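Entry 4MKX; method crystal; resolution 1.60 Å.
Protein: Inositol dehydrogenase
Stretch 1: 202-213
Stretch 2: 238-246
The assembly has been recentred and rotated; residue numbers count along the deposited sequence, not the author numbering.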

# COMPACT_ATOMS: atom_id res chain seq x y z
N VAL A 202 0.60 14.42 -21.66
CA VAL A 202 0.41 13.03 -21.29
C VAL A 202 -0.86 12.44 -21.90
O VAL A 202 -0.85 11.32 -22.40
CB VAL A 202 0.40 12.86 -19.74
CG1 VAL A 202 -0.45 11.69 -19.31
CG2 VAL A 202 1.82 12.73 -19.21
N ILE A 203 -1.94 13.20 -21.89
CA ILE A 203 -3.20 12.76 -22.46
C ILE A 203 -3.05 12.49 -23.97
O ILE A 203 -3.41 11.41 -24.46
CB ILE A 203 -4.30 13.77 -22.15
CG1 ILE A 203 -4.66 13.66 -20.67
CG2 ILE A 203 -5.54 13.51 -22.99
CD1 ILE A 203 -5.32 14.90 -20.10
N ARG A 204 -2.44 13.44 -24.67
CA ARG A 204 -2.23 13.29 -26.11
C ARG A 204 -1.29 12.13 -26.41
O ARG A 204 -1.52 11.36 -27.34
CB ARG A 204 -1.70 14.59 -26.72
CG ARG A 204 -2.66 15.78 -26.59
CD ARG A 204 -2.11 17.05 -27.25
NE ARG A 204 -1.94 16.85 -28.69
CZ ARG A 204 -0.76 16.68 -29.28
NH1 ARG A 204 0.36 16.69 -28.57
NH2 ARG A 204 -0.71 16.49 -30.59
N TRP A 205 -0.23 12.01 -25.61
CA TRP A 205 0.77 10.97 -25.79
C TRP A 205 0.17 9.58 -25.64
O TRP A 205 0.38 8.70 -26.48
CB TRP A 205 1.93 11.19 -24.79
CG TRP A 205 3.06 10.21 -24.84
CD1 TRP A 205 3.72 9.77 -25.96
CD2 TRP A 205 3.71 9.60 -23.72
NE1 TRP A 205 4.72 8.90 -25.60
CE2 TRP A 205 4.74 8.78 -24.23
CE3 TRP A 205 3.52 9.66 -22.34
CZ2 TRP A 205 5.57 8.02 -23.41
CZ3 TRP A 205 4.34 8.90 -21.52
CH2 TRP A 205 5.36 8.09 -22.06
N PHE A 206 -0.61 9.37 -24.58
CA PHE A 206 -1.17 8.05 -24.32
C PHE A 206 -2.26 7.65 -25.31
O PHE A 206 -2.35 6.48 -25.67
CB PHE A 206 -1.73 7.95 -22.89
CG PHE A 206 -0.71 7.55 -21.87
CD1 PHE A 206 -0.45 6.21 -21.63
CD2 PHE A 206 0.01 8.50 -21.17
CE1 PHE A 206 0.51 5.82 -20.70
CE2 PHE A 206 0.97 8.12 -20.24
CZ PHE A 206 1.22 6.79 -20.00
N THR A 207 -3.07 8.61 -25.73
CA THR A 207 -4.24 8.33 -26.56
C THR A 207 -3.98 8.42 -28.07
O THR A 207 -4.54 7.64 -28.84
CB THR A 207 -5.43 9.24 -26.22
OG1 THR A 207 -5.11 10.61 -26.50
CG2 THR A 207 -5.82 9.10 -24.76
N GLY A 208 -3.14 9.37 -28.47
CA GLY A 208 -2.99 9.69 -29.88
C GLY A 208 -4.11 10.58 -30.41
O GLY A 208 -4.21 10.84 -31.61
N LYS A 209 -4.95 11.08 -29.50
CA LYS A 209 -6.14 11.83 -29.87
C LYS A 209 -6.02 13.29 -29.43
O LYS A 209 -5.18 13.61 -28.58
CB LYS A 209 -7.38 11.16 -29.26
CG LYS A 209 -7.38 9.62 -29.41
CD LYS A 209 -8.35 8.91 -28.43
CE LYS A 209 -8.22 7.37 -28.49
NZ LYS A 209 -9.12 6.64 -27.53
N GLU A 210 -6.83 14.18 -30.01
CA GLU A 210 -6.82 15.60 -29.62
C GLU A 210 -7.99 15.93 -28.69
O GLU A 210 -8.98 15.20 -28.63
CB GLU A 210 -6.92 16.53 -30.83
CG GLU A 210 -5.76 16.45 -31.83
CD GLU A 210 -4.40 16.56 -31.19
OE1 GLU A 210 -4.19 17.46 -30.34
OE2 GLU A 210 -3.52 15.76 -31.58
N ILE A 211 -7.88 17.05 -27.98
CA ILE A 211 -8.93 17.51 -27.06
C ILE A 211 -9.92 18.40 -27.82
O ILE A 211 -9.51 19.35 -28.49
CB ILE A 211 -8.33 18.30 -25.88
CG1 ILE A 211 -7.39 17.39 -25.07
CG2 ILE A 211 -9.44 18.86 -24.99
CD1 ILE A 211 -6.27 18.12 -24.37
N ASP A 212 -11.21 18.10 -27.68
CA ASP A 212 -12.25 18.82 -28.42
C ASP A 212 -12.83 19.99 -27.62
O ASP A 212 -12.70 21.14 -28.02
CB ASP A 212 -13.38 17.87 -28.84
CG ASP A 212 -14.42 18.55 -29.72
OD1 ASP A 212 -14.06 19.50 -30.44
OD2 ASP A 212 -15.59 18.11 -29.69
N LYS A 213 -13.48 19.70 -26.50
CA LYS A 213 -14.03 20.78 -25.71
C LYS A 213 -13.77 20.60 -24.23
O LYS A 213 -13.58 19.47 -23.77
CB LYS A 213 -15.52 20.99 -25.99
CG LYS A 213 -16.36 19.75 -25.82
CD LYS A 213 -17.82 20.04 -26.19
CE LYS A 213 -17.99 20.18 -27.68
NZ LYS A 213 -19.36 20.64 -28.05
N LEU A 238 -12.91 19.29 -16.94
CA LEU A 238 -13.41 18.11 -17.61
C LEU A 238 -13.24 18.35 -19.11
O LEU A 238 -13.51 19.44 -19.59
CB LEU A 238 -14.88 17.89 -17.28
CG LEU A 238 -15.56 16.67 -17.88
CD1 LEU A 238 -14.89 15.38 -17.43
CD2 LEU A 238 -17.04 16.71 -17.48
N MET A 239 -12.77 17.34 -19.82
CA MET A 239 -12.45 17.50 -21.23
C MET A 239 -13.02 16.34 -22.01
O MET A 239 -12.98 15.19 -21.58
CB MET A 239 -10.93 17.55 -21.41
CG MET A 239 -10.27 18.58 -20.53
SD MET A 239 -8.56 18.90 -20.99
CE MET A 239 -7.89 17.27 -20.73
N GLN A 240 -13.56 16.64 -23.19
CA GLN A 240 -14.06 15.61 -24.06
C GLN A 240 -13.11 15.61 -25.24
O GLN A 240 -12.87 16.66 -25.84
CB GLN A 240 -15.45 15.99 -24.53
CG GLN A 240 -16.16 14.92 -25.31
CD GLN A 240 -17.65 15.26 -25.44
OE1 GLN A 240 -18.00 16.36 -25.85
NE2 GLN A 240 -18.50 14.33 -25.06
N LEU A 241 -12.57 14.45 -25.56
CA LEU A 241 -11.62 14.35 -26.67
C LEU A 241 -12.38 14.05 -27.96
O LEU A 241 -13.60 13.83 -27.92
CB LEU A 241 -10.57 13.28 -26.39
CG LEU A 241 -9.38 13.66 -25.50
CD1 LEU A 241 -9.77 14.23 -24.14
CD2 LEU A 241 -8.47 12.44 -25.32
N GLU A 242 -11.68 14.04 -29.09
CA GLU A 242 -12.33 13.92 -30.40
C GLU A 242 -13.20 12.67 -30.61
O GLU A 242 -14.16 12.70 -31.37
CB GLU A 242 -11.29 14.00 -31.52
CG GLU A 242 -10.49 12.73 -31.68
CD GLU A 242 -9.31 12.90 -32.62
OE1 GLU A 242 -9.41 13.71 -33.56
OE2 GLU A 242 -8.29 12.21 -32.39
N ASP A 243 -12.86 11.57 -29.94
CA ASP A 243 -13.61 10.32 -30.09
C ASP A 243 -14.51 10.07 -28.89
O ASP A 243 -14.94 8.94 -28.66
CB ASP A 243 -12.66 9.14 -30.26
CG ASP A 243 -11.82 8.91 -29.03
OD1 ASP A 243 -11.37 9.92 -28.44
OD2 ASP A 243 -11.62 7.73 -28.65
N LYS A 244 -14.79 11.14 -28.15
CA LYS A 244 -15.65 11.12 -26.96
C LYS A 244 -14.94 10.52 -25.75
O LYS A 244 -15.59 10.14 -24.78
CB LYS A 244 -16.98 10.43 -27.23
CG LYS A 244 -17.77 11.01 -28.41
CD LYS A 244 -18.32 12.37 -28.08
CE LYS A 244 -19.32 12.85 -29.13
NZ LYS A 244 -18.64 13.54 -30.26
N THR A 245 -13.60 10.44 -25.83
CA THR A 245 -12.78 10.02 -24.69
C THR A 245 -12.87 11.08 -23.63
O THR A 245 -12.96 12.27 -23.94
CB THR A 245 -11.28 9.88 -25.07
OG1 THR A 245 -11.14 8.81 -26.00
CG2 THR A 245 -10.41 9.59 -23.84
N MET A 246 -12.80 10.67 -22.37
CA MET A 246 -12.97 11.64 -21.31
C MET A 246 -11.65 11.88 -20.62
O MET A 246 -10.84 10.98 -20.50
CB MET A 246 -14.00 11.11 -20.32
CG MET A 246 -15.33 10.85 -20.97
SD MET A 246 -16.50 10.06 -19.87
CE MET A 246 -15.91 8.39 -19.85
O HOH W 1 -15.81 15.24 -29.28

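Two β-strands can stay paired through an irregularity in register if one backbone carbonyl serves two consecutive amides, and this pair of segments from inositol dehydrogenase is a compact example. Strand 238-241 runs antiparallel in its bridges to strand 211-213, while the helix ending at T207 supplies part of the apolar cover.

L238 turns its side chain away and contributes little. The pairing begins in earnest at M239, whose CA lies 3.4 Å from K213 O in a CA-H...O contact, a minor supplement to the conventional bonds beside it. Its side chain extends into the apolar space between helix and strand: M239 CE comes within 3.6 Å of I203 CD1 and 4.1 Å of I211 CD1, so one methyl group touches side chains from both elements.

Q240 is the centre of the backbone arrangement. Its amide donates to K213 O (Q240 N to K213 O, 2.9 Å) in a nearly linear bond. Its carbonyl receives two: D212 N reaches Q240 O at 2.9 Å and K213 N reaches the same Q240 O at 3.2 Å. This sharing marks a β-bulge, in which the register slips by one residue between the I211–L241 and K213–Q240 bridges. The side chains of K213 and Q240 lie on the same face of the sheet, where K213 CD approaches Q240 OE1 at 3.7 Å.

At L241 the CA atoms of the bridge, L241 CA and I211 CA, are 4.2 Å apart, and the two side chains diverge. Contact nevertheless persists, with L241 CD1 4.1 Å from I211 CG1, while L241 CD2 packs 3.9 Å from I203 CG2 on the helix. A water donates to both L241 O (3.0 Å from the water O) and D212 OD2 (2.9 Å from the water O), linking the stretches through solvent.

L241 also opens a type I turn, closed by K244 N donating to L241 O at 3.0 Å. Within it, E242 N donates to E210 O at 3.0 Å, extending the backbone pairing beyond the strand, and E242 OE2 accepts a weak bond from E210 N at 3.4 Å. D243 adds charge: its OD2 forms a salt bridge with K209 NZ at 2.9 Å, reached by a lysine chain that is trans from chi2 onward. T245 OG1 completes the cluster, donating to D243 OD1 at 2.7 Å and accepting a weak bond from K209 NZ at 3.3 Å. M246, finally, lies beyond reach of the first stretch.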